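Local coordinates for C3-degrading proteinase (CppA protein) (Streptococcus pneumoniae, PDB 3E0R) that is probably a proteinase that degrades complement component C3, built from two sequence families related to the glyoxalase superfamily, at residues I13-N19 with K54-A60; L32-A36 with L46-T50; I87-L91 with G106-E110. All blocks are in the same frame, centred on the assembly; numbering follows the deposited sequence.

Contact 1 of 3, residues I13-N19 with K54-A60; sequences IPTLKAN and KLVLEEA
Pro14, Leu16 and Ala18 exchange five backbone hydrogen bonds with Val56, Glu58 and Ala60, the regular ladder of two parallel strands. Val56 N donates to Pro14 O, and Leu16 N to Val56 O, each at 3.0 Å. The ladder continues through Glu58 N to Leu16 O and ends with Ala60 N on Ala18 O. The shortest of the five is Ala18 N to Glu58 O at 2.7 Å. Pro14 has no N-H, and its CD instead lies 3.4 Å from Lys54 O.

In chain order a strand, a helix and three further strands bring 54-60 back beside 13-19, an arrangement consistent with the beta-alpha-beta-beta-beta module of the glyoxalase clan. Lys54 and Leu55 both face Leu46 on the neighbouring strand 43-47, forming a classic beta bulge.

Apolar contacts differ on the two faces. On one, Leu55 CD1 meets Pro14 CG at 3.8 Å, the two side chains crossing at about a right angle, and Leu57 CD2 lies against Leu16 CB; Tyr28 and Asn24 of helix 21-31 pack here. On the other, with OG1 beside the backbone N (chi1 -63°), the CG2 methyl of Thr15 stands anti to that N and comes within 3.5 Å of Glu58 CB. Lys17 bends at chi3 (78°), laying CE 3.7 Å from Ala60 CB while NZ bonds to Asn190 O and Thr193 O.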
loop_
_atom_site.group_PDB
_atom_site.type_symbol
_atom_site.label_atom_id
_atom_site.label_comp_id
_atom_site.label_asym_id
_atom_site.label_seq_id
_atom_site.Cartn_x
_atom_site.Cartn_y
_atom_site.Cartn_z
ATOM N N ILE A 13 -0.069 0.268 7.585
ATOM C CA ILE A 13 0.580 -0.701 6.676
ATOM C C ILE A 13 -0.478 -1.551 5.894
ATOM O O ILE A 13 -1.229 -2.348 6.483
ATOM C CB ILE A 13 1.566 -1.606 7.409
ATOM C CG1 ILE A 13 2.581 -0.769 8.216
ATOM C CG2 ILE A 13 2.354 -2.488 6.464
ATOM C CD1 ILE A 13 2.886 -1.371 9.540
ATOM N N PRO A 14 -0.542 -1.342 4.561
ATOM C CA PRO A 14 -1.377 -2.138 3.683
ATOM C C PRO A 14 -0.738 -3.493 3.427
ATOM O O PRO A 14 0.499 -3.623 3.497
ATOM C CB PRO A 14 -1.419 -1.329 2.416
ATOM C CG PRO A 14 -0.099 -0.538 2.445
ATOM C CD PRO A 14 0.241 -0.304 3.842
ATOM N N THR A 15 -1.610 -4.502 3.282
ATOM C CA THR A 15 -1.271 -5.835 2.813
ATOM C C THR A 15 -1.990 -5.988 1.495
ATOM O O THR A 15 -3.227 -5.871 1.428
ATOM C CB THR A 15 -1.743 -6.998 3.752
ATOM O OG1 THR A 15 -1.090 -6.895 5.037
ATOM C CG2 THR A 15 -1.475 -8.398 3.076
ATOM N N LEU A 16 -1.190 -6.238 0.455
ATOM C CA LEU A 16 -1.663 -6.597 -0.872
ATOM C C LEU A 16 -1.455 -8.098 -1.071
ATOM O O LEU A 16 -0.384 -8.644 -0.771
ATOM C CB LEU A 16 -0.910 -5.794 -1.946
ATOM C CG LEU A 16 -0.975 -4.253 -1.828
ATOM C CD1 LEU A 16 -0.234 -3.588 -3.016
ATOM C CD2 LEU A 16 -2.446 -3.691 -1.743
ATOM N N LYS A 17 -2.480 -8.767 -1.583
ATOM C CA LYS A 17 -2.354 -10.157 -1.992
ATOM C C LYS A 17 -1.552 -10.282 -3.313
ATOM O O LYS A 17 -1.708 -9.452 -4.230
ATOM C CB LYS A 17 -3.717 -10.829 -2.049
ATOM C CG LYS A 17 -4.333 -10.848 -0.702
ATOM C CD LYS A 17 -5.771 -11.360 -0.727
ATOM C CE LYS A 17 -5.888 -12.896 -0.833
ATOM N NZ LYS A 17 -7.128 -13.349 -1.508
ATOM N N ALA A 18 -0.648 -11.275 -3.330
ATOM C CA ALA A 18 0.321 -11.522 -4.415
ATOM C C ALA A 18 0.105 -12.946 -4.887
ATOM O O ALA A 18 -0.103 -13.825 -4.076
ATOM C CB ALA A 18 1.741 -11.375 -3.911
ATOM N N ASN A 19 0.133 -13.167 -6.200
ATOM C CA ASN A 19 0.000 -14.519 -6.772
ATOM C C ASN A 19 1.357 -15.208 -6.819
ATOM O O ASN A 19 1.614 -16.118 -6.048
ATOM C CB ASN A 19 -0.663 -14.481 -8.167
ATOM C CG ASN A 19 -0.738 -15.881 -8.864
ATOM O OD1 ASN A 19 -0.337 -16.914 -8.313
ATOM N ND2 ASN A 19 -1.259 -15.889 -10.083
ATOM N N LYS A 54 6.607 -1.093 5.968
ATOM C CA LYS A 54 5.687 -0.147 5.340
ATOM C C LYS A 54 4.660 -0.776 4.372
ATOM O O LYS A 54 3.651 -0.181 4.093
ATOM C CB LYS A 54 6.525 0.983 4.687
ATOM C CG LYS A 54 7.510 1.557 5.715
ATOM C CD LYS A 54 7.967 2.903 5.455
ATOM C CE LYS A 54 8.845 3.438 6.631
ATOM N NZ LYS A 54 9.661 4.612 6.212
ATOM N N LEU A 55 4.947 -1.970 3.872
ATOM C CA LEU A 55 4.094 -2.695 2.937
ATOM C C LEU A 55 4.277 -4.173 3.200
ATOM O O LEU A 55 5.370 -4.616 3.551
ATOM C CB LEU A 55 4.468 -2.365 1.489
ATOM C CG LEU A 55 3.637 -3.092 0.401
ATOM C CD1 LEU A 55 2.148 -2.783 0.447
ATOM C CD2 LEU A 55 4.218 -2.770 -0.948
ATOM N N VAL A 56 3.200 -4.937 3.090
ATOM C CA VAL A 56 3.255 -6.390 3.277
ATOM C C VAL A 56 2.593 -7.004 2.053
ATOM O O VAL A 56 1.515 -6.581 1.684
ATOM C CB VAL A 56 2.550 -6.848 4.618
ATOM C CG1 VAL A 56 2.467 -8.382 4.718
ATOM C CG2 VAL A 56 3.272 -6.277 5.837
ATOM N N LEU A 57 3.289 -7.941 1.386
ATOM C CA LEU A 57 2.670 -8.806 0.363
ATOM C C LEU A 57 2.296 -10.135 0.935
ATOM O O LEU A 57 3.074 -10.754 1.662
ATOM C CB LEU A 57 3.593 -9.072 -0.811
ATOM C CG LEU A 57 4.107 -7.846 -1.552
ATOM C CD1 LEU A 57 4.854 -8.379 -2.717
ATOM C CD2 LEU A 57 2.980 -6.811 -1.934
ATOM N N GLU A 58 1.122 -10.604 0.566
ATOM C CA GLU A 58 0.607 -11.852 1.080
ATOM C C GLU A 58 0.222 -12.816 -0.036
ATOM O O GLU A 58 -0.628 -12.509 -0.875
ATOM C CB GLU A 58 -0.617 -11.532 1.908
ATOM C CG GLU A 58 -1.284 -12.703 2.433
ATOM C CD GLU A 58 -1.576 -12.543 3.893
ATOM O OE1 GLU A 58 -0.624 -12.241 4.677
ATOM O OE2 GLU A 58 -2.756 -12.737 4.254
ATOM N N GLU A 59 0.806 -13.998 -0.008
ATOM C CA GLU A 59 0.612 -14.972 -1.091
ATOM C C GLU A 59 -0.746 -15.670 -1.048
ATOM O O GLU A 59 -1.151 -16.180 -0.030
ATOM C CB GLU A 59 1.764 -15.999 -1.121
ATOM C CG GLU A 59 2.644 -15.809 -2.370
ATOM C CD GLU A 59 3.643 -16.950 -2.558
ATOM O OE1 GLU A 59 3.741 -17.506 -3.692
ATOM O OE2 GLU A 59 4.342 -17.285 -1.569
ATOM N N ALA A 60 -1.434 -15.673 -2.172
ATOM C CA ALA A 60 -2.640 -16.436 -2.338
ATOM C C ALA A 60 -2.529 -17.254 -3.643
ATOM O O ALA A 60 -2.266 -16.691 -4.702
ATOM C CB ALA A 60 -3.828 -15.494 -2.365
#

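Contact 2 of 3, residues L32-A36 with L46-T50; sequences LGMKA and LGDQT
Met34, modelled as selenomethionine, brings the chain up to Gly47: its CB lies 3.7 Å from Gly47 O. From there the side chain runs on extended, and its SE passes Leu46 CB at 4.2 Å, heading into the apolar layer where Leu55 and Tyr28 also touch it. The residue before it, Gly33, is the first to leave helical geometry after helix 21-31 and does so with a positive phi, so the turn from helix to strand is completed just ahead of this contact.

Lys35 makes both backbone bonds of the pairing. Its N donates to Gly47 O over 3.0 Å in a nearly straight bond (171° at the hydrogen). In return Gly47 N reaches Lys35 O, also at 3.0 Å. Lys35 and Gly47 are thus a hydrogen-bonded antiparallel pair of the beta hairpin formed by strands 35-39 and 43-47, with 35-39 being an edge strand of its sheet within this chain. With CG swung opposite its own N (chi1 -171°), the lysine chain stretches along the segment after Gly47, and CD comes to 3.2 Å from Asp48 O.

Ala36 follows as the non-hydrogen-bonded partner of Leu46. It has only a loose contact across the pair, CA to Leu46 CD2 at 4.4 Å, while Leu46 also packs on Tyr28 and Ile29 of helix 21-31 and on Leu55 and Leu57 of strand 53-59. Where the pairing ends, Asp48 opens an Asx turn: OD1 accepts from Thr50 N at 2.9 Å, from above the carboxylate plane. The other oxygen, OD2, accepts from Phe151 N and forms a salt bridge with Lys54.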
loop_
_atom_site.group_PDB
_atom_site.type_symbol
_atom_site.label_atom_id
_atom_site.label_comp_id
_atom_site.label_asym_id
_atom_site.label_seq_id
_atom_site.Cartn_x
_atom_site.Cartn_y
_atom_site.Cartn_z
ATOM N N LEU A 32 11.607 -1.540 -7.773
ATOM C CA LEU A 32 11.283 -0.314 -7.045
ATOM C C LEU A 32 12.286 0.125 -5.990
ATOM O O LEU A 32 12.297 1.282 -5.614
ATOM C CB LEU A 32 9.860 -0.381 -6.456
ATOM C CG LEU A 32 8.708 -0.415 -7.502
ATOM C CD1 LEU A 32 7.327 -0.340 -6.792
ATOM C CD2 LEU A 32 8.893 0.641 -8.597
ATOM N N GLY A 33 13.131 -0.776 -5.518
ATOM C CA GLY A 33 14.165 -0.421 -4.549
ATOM C C GLY A 33 13.820 -0.612 -3.081
ATOM O O GLY A 33 14.535 -0.112 -2.216
HETATM N N MSE A 34 12.734 -1.327 -2.789
HETATM C CA MSE A 34 12.382 -1.693 -1.394
HETATM C C MSE A 34 13.249 -2.831 -0.801
HETATM O O MSE A 34 13.796 -3.665 -1.493
HETATM C CB MSE A 34 10.901 -2.092 -1.296
HETATM C CG MSE A 34 9.949 -1.027 -1.868
HETATM SE SE MSE A 34 8.089 -1.362 -1.425
HETATM C CE MSE A 34 7.195 0.121 -2.402
ATOM N N LYS A 35 13.305 -2.855 0.512
ATOM C CA LYS A 35 14.040 -3.792 1.302
ATOM C C LYS A 35 13.126 -4.873 1.954
ATOM O O LYS A 35 12.084 -4.569 2.517
ATOM C CB LYS A 35 14.737 -2.981 2.392
ATOM C CG LYS A 35 15.739 -3.744 3.226
ATOM C CD LYS A 35 16.376 -2.837 4.293
ATOM C CE LYS A 35 17.392 -3.596 5.207
ATOM N NZ LYS A 35 18.406 -4.371 4.447
ATOM N N ALA A 36 13.555 -6.135 1.890
ATOM C CA ALA A 36 12.847 -7.246 2.497
ATOM C C ALA A 36 13.266 -7.206 3.921
ATOM O O ALA A 36 14.478 -7.244 4.207
ATOM C CB ALA A 36 13.285 -8.598 1.860
ATOM N N LEU A 46 7.926 -5.691 3.574
ATOM C CA LEU A 46 8.719 -4.702 2.841
ATOM C C LEU A 46 8.792 -3.336 3.564
ATOM O O LEU A 46 7.847 -2.880 4.190
ATOM C CB LEU A 46 8.185 -4.489 1.402
ATOM C CG LEU A 46 8.050 -5.734 0.496
ATOM C CD1 LEU A 46 6.983 -5.475 -0.570
ATOM C CD2 LEU A 46 9.449 -6.070 -0.096
ATOM N N GLY A 47 9.940 -2.683 3.402
ATOM C CA GLY A 47 10.192 -1.379 3.992
ATOM C C GLY A 47 11.395 -0.741 3.317
ATOM O O GLY A 47 11.618 -0.982 2.177
ATOM N N ASP A 48 12.149 0.068 4.050
ATOM C CA ASP A 48 13.296 0.824 3.507
ATOM C C ASP A 48 14.481 0.654 4.451
ATOM O O ASP A 48 14.564 -0.352 5.186
ATOM C CB ASP A 48 12.908 2.316 3.226
ATOM C CG ASP A 48 12.393 3.062 4.481
ATOM O OD1 ASP A 48 12.745 2.642 5.594
ATOM O OD2 ASP A 48 11.631 4.049 4.350
ATOM N N GLN A 49 15.417 1.589 4.446
ATOM C CA GLN A 49 16.614 1.418 5.242
ATOM C C GLN A 49 16.410 1.852 6.636
ATOM O O GLN A 49 17.299 1.696 7.419
ATOM C CB GLN A 49 17.789 2.221 4.756
ATOM C CG GLN A 49 17.810 2.490 3.327
ATOM C CD GLN A 49 18.732 1.582 2.566
ATOM O OE1 GLN A 49 18.774 0.344 2.835
ATOM N NE2 GLN A 49 19.451 2.168 1.566
ATOM N N THR A 50 15.260 2.409 6.968
ATOM C CA THR A 50 14.896 2.630 8.388
ATOM C C THR A 50 14.664 1.296 9.105
ATOM O O THR A 50 14.789 1.176 10.335
ATOM C CB THR A 50 13.662 3.514 8.507
ATOM O OG1 THR A 50 12.505 2.769 8.095
ATOM C CG2 THR A 50 13.845 4.788 7.673
#

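Contact 3 of 3, residues I87-L91 with G106-E110; sequences IEGIL and GYAFE
Helix 87-91 lies over strand 107-110 at a closest axis distance of 8.7 Å, the two directions inclined by 52°, and the meeting of Ile87, Glu88, Ile90 and Leu91 with Tyr107 and Phe109 is made chiefly by side chains.

The Phe109 ring is the apolar centre. Its chi1 of 68° puts the ring in the crowded position between backbone N and carbonyl carbon, raising it toward the helix, where three side chains meet it in three different ways. Leu91 lays CD2 over one face, 3.9 Å from the ring centroid and 24° off the normal, a CH-pi contact displaced toward the rim on the side of Phe109 CD2. Ile87 comes to the edge instead: its CG2 lies near the ring plane, 3.9 Å from Phe109 CD2. Ile90 touches the far end, CG2 to Phe109 CZ at 3.9 Å, along an oblique approach. Ile87 also uses its other branch, with CD1 lying 3.5 Å from Tyr107 O.

At the outer end of the contact the chemistry changes. Glu88 extends beyond CG and places OE2 at the edge of the Tyr107 ring, near its plane and 3.0 Å from Tyr107 CD2, with the carboxylate turned steeply against the ring. The oxygen therefore faces the C-H edge, whose slight positive character probably suits it. The same ring takes part in a cation-pi contact with Lys102 and an edge-to-face stack with Phe139.

Around this pair, Ile87 continues onto Ile121 of strand 118-122 and Leu91 onto Leu100 of strand 99-102. Helix 84-91 thus spans strand 107-112 and the strands flanking it, packing against one face of the seven-stranded mixed sheet.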
loop_
_atom_site.group_PDB
_atom_site.type_symbol
_atom_site.label_atom_id
_atom_site.label_comp_id
_atom_site.label_asym_id
_atom_site.label_seq_id
_atom_site.Cartn_x
_atom_site.Cartn_y
_atom_site.Cartn_z
ATOM N N ILE A 87 14.708 8.300 -7.242
ATOM C CA ILE A 87 13.739 7.966 -8.327
ATOM C C ILE A 87 14.414 7.884 -9.719
ATOM O O ILE A 87 14.081 7.032 -10.554
ATOM C CB ILE A 87 12.540 8.968 -8.397
ATOM C CG1 ILE A 87 11.661 8.831 -7.141
ATOM C CG2 ILE A 87 11.668 8.754 -9.702
ATOM C CD1 ILE A 87 10.706 9.962 -6.953
ATOM N N GLU A 88 15.374 8.777 -9.948
ATOM C CA GLU A 88 16.120 8.820 -11.191
ATOM C C GLU A 88 17.065 7.627 -11.291
ATOM O O GLU A 88 17.384 7.184 -12.396
ATOM C CB GLU A 88 16.892 10.146 -11.315
ATOM C CG GLU A 88 15.997 11.404 -11.143
ATOM C CD GLU A 88 16.652 12.727 -11.588
ATOM O OE1 GLU A 88 17.898 12.796 -11.836
ATOM O OE2 GLU A 88 15.893 13.723 -11.675
ATOM N N GLY A 89 17.524 7.130 -10.142
ATOM C CA GLY A 89 18.338 5.924 -10.091
ATOM C C GLY A 89 17.540 4.715 -10.552
ATOM O O GLY A 89 18.004 3.920 -11.391
ATOM N N ILE A 90 16.342 4.582 -9.987
ATOM C CA ILE A 90 15.386 3.547 -10.381
ATOM C C ILE A 90 15.109 3.587 -11.889
ATOM O O ILE A 90 15.198 2.561 -12.558
ATOM C CB ILE A 90 14.025 3.666 -9.605
ATOM C CG1 ILE A 90 14.198 3.457 -8.101
ATOM C CG2 ILE A 90 12.983 2.654 -10.107
ATOM C CD1 ILE A 90 12.905 3.974 -7.361
ATOM N N LEU A 91 14.798 4.768 -12.429
ATOM C CA LEU A 91 14.462 4.892 -13.862
ATOM C C LEU A 91 15.662 4.569 -14.778
ATOM O O LEU A 91 15.498 3.969 -15.846
ATOM C CB LEU A 91 13.884 6.275 -14.136
ATOM C CG LEU A 91 12.470 6.464 -13.571
ATOM C CD1 LEU A 91 12.112 7.949 -13.481
ATOM C CD2 LEU A 91 11.402 5.657 -14.368
ATOM N N GLY A 106 11.202 16.743 -8.456
ATOM C CA GLY A 106 11.868 15.869 -9.424
ATOM C C GLY A 106 10.932 15.075 -10.319
ATOM O O GLY A 106 9.757 15.394 -10.468
ATOM N N TYR A 107 11.470 14.026 -10.915
ATOM C CA TYR A 107 10.665 13.125 -11.696
ATOM C C TYR A 107 9.775 12.228 -10.784
ATOM O O TYR A 107 9.938 12.137 -9.537
ATOM C CB TYR A 107 11.539 12.330 -12.682
ATOM C CG TYR A 107 12.201 13.237 -13.722
ATOM C CD1 TYR A 107 11.536 13.610 -14.918
ATOM C CD2 TYR A 107 13.488 13.775 -13.490
ATOM C CE1 TYR A 107 12.176 14.469 -15.878
ATOM C CE2 TYR A 107 14.131 14.624 -14.430
ATOM C CZ TYR A 107 13.471 14.972 -15.613
ATOM O OH TYR A 107 14.119 15.817 -16.512
ATOM N N ALA A 108 8.774 11.650 -11.416
ATOM C CA ALA A 108 7.881 10.727 -10.731
ATOM C C ALA A 108 7.421 9.766 -11.800
ATOM O O ALA A 108 7.532 10.061 -13.000
ATOM C CB ALA A 108 6.725 11.466 -10.137
ATOM N N PHE A 109 6.935 8.604 -11.394
ATOM C CA PHE A 109 6.360 7.711 -12.395
ATOM C C PHE A 109 5.286 6.825 -11.845
ATOM O O PHE A 109 5.150 6.683 -10.650
ATOM C CB PHE A 109 7.457 6.892 -13.144
ATOM C CG PHE A 109 8.150 5.906 -12.306
ATOM C CD1 PHE A 109 7.701 4.590 -12.267
ATOM C CD2 PHE A 109 9.258 6.285 -11.523
ATOM C CE1 PHE A 109 8.320 3.656 -11.463
ATOM C CE2 PHE A 109 9.891 5.371 -10.712
ATOM C CZ PHE A 109 9.417 4.036 -10.684
ATOM N N GLU A 110 4.509 6.271 -12.767
ATOM C CA GLU A 110 3.602 5.189 -12.500
ATOM C C GLU A 110 4.061 3.904 -13.207
ATOM O O GLU A 110 4.675 3.934 -14.227
ATOM C CB GLU A 110 2.228 5.544 -12.966
ATOM C CG GLU A 110 1.475 6.404 -12.012
ATOM C CD GLU A 110 0.190 6.898 -12.618
ATOM O OE1 GLU A 110 0.183 7.090 -13.843
ATOM O OE2 GLU A 110 -0.793 7.092 -11.887
#

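Overall arrangement
Contacts 1 and 2 belong to one eight-stranded mixed sheet, and contact 2 is nested in the loop that contact 1 closes. They are joined directly by the salt bridge from Lys54 NZ to Asp48 OD2 (2.8 Å), by a probable hydrogen bond between Leu46 N and Leu55 O (2.8 Å), and by Leu57 packing on Leu46. Contact 3 follows later in the chain and involves the other sheet. It still touches contact 2, where Leu32 CD2 lies 4.0 Å from Phe109 CZ, but its nearest atoms are about 13 Å from contact 1. Contact 2 is thus the one that touches both others, its centre 14 Å from that of contact 1 and 16 Å from that of contact 3.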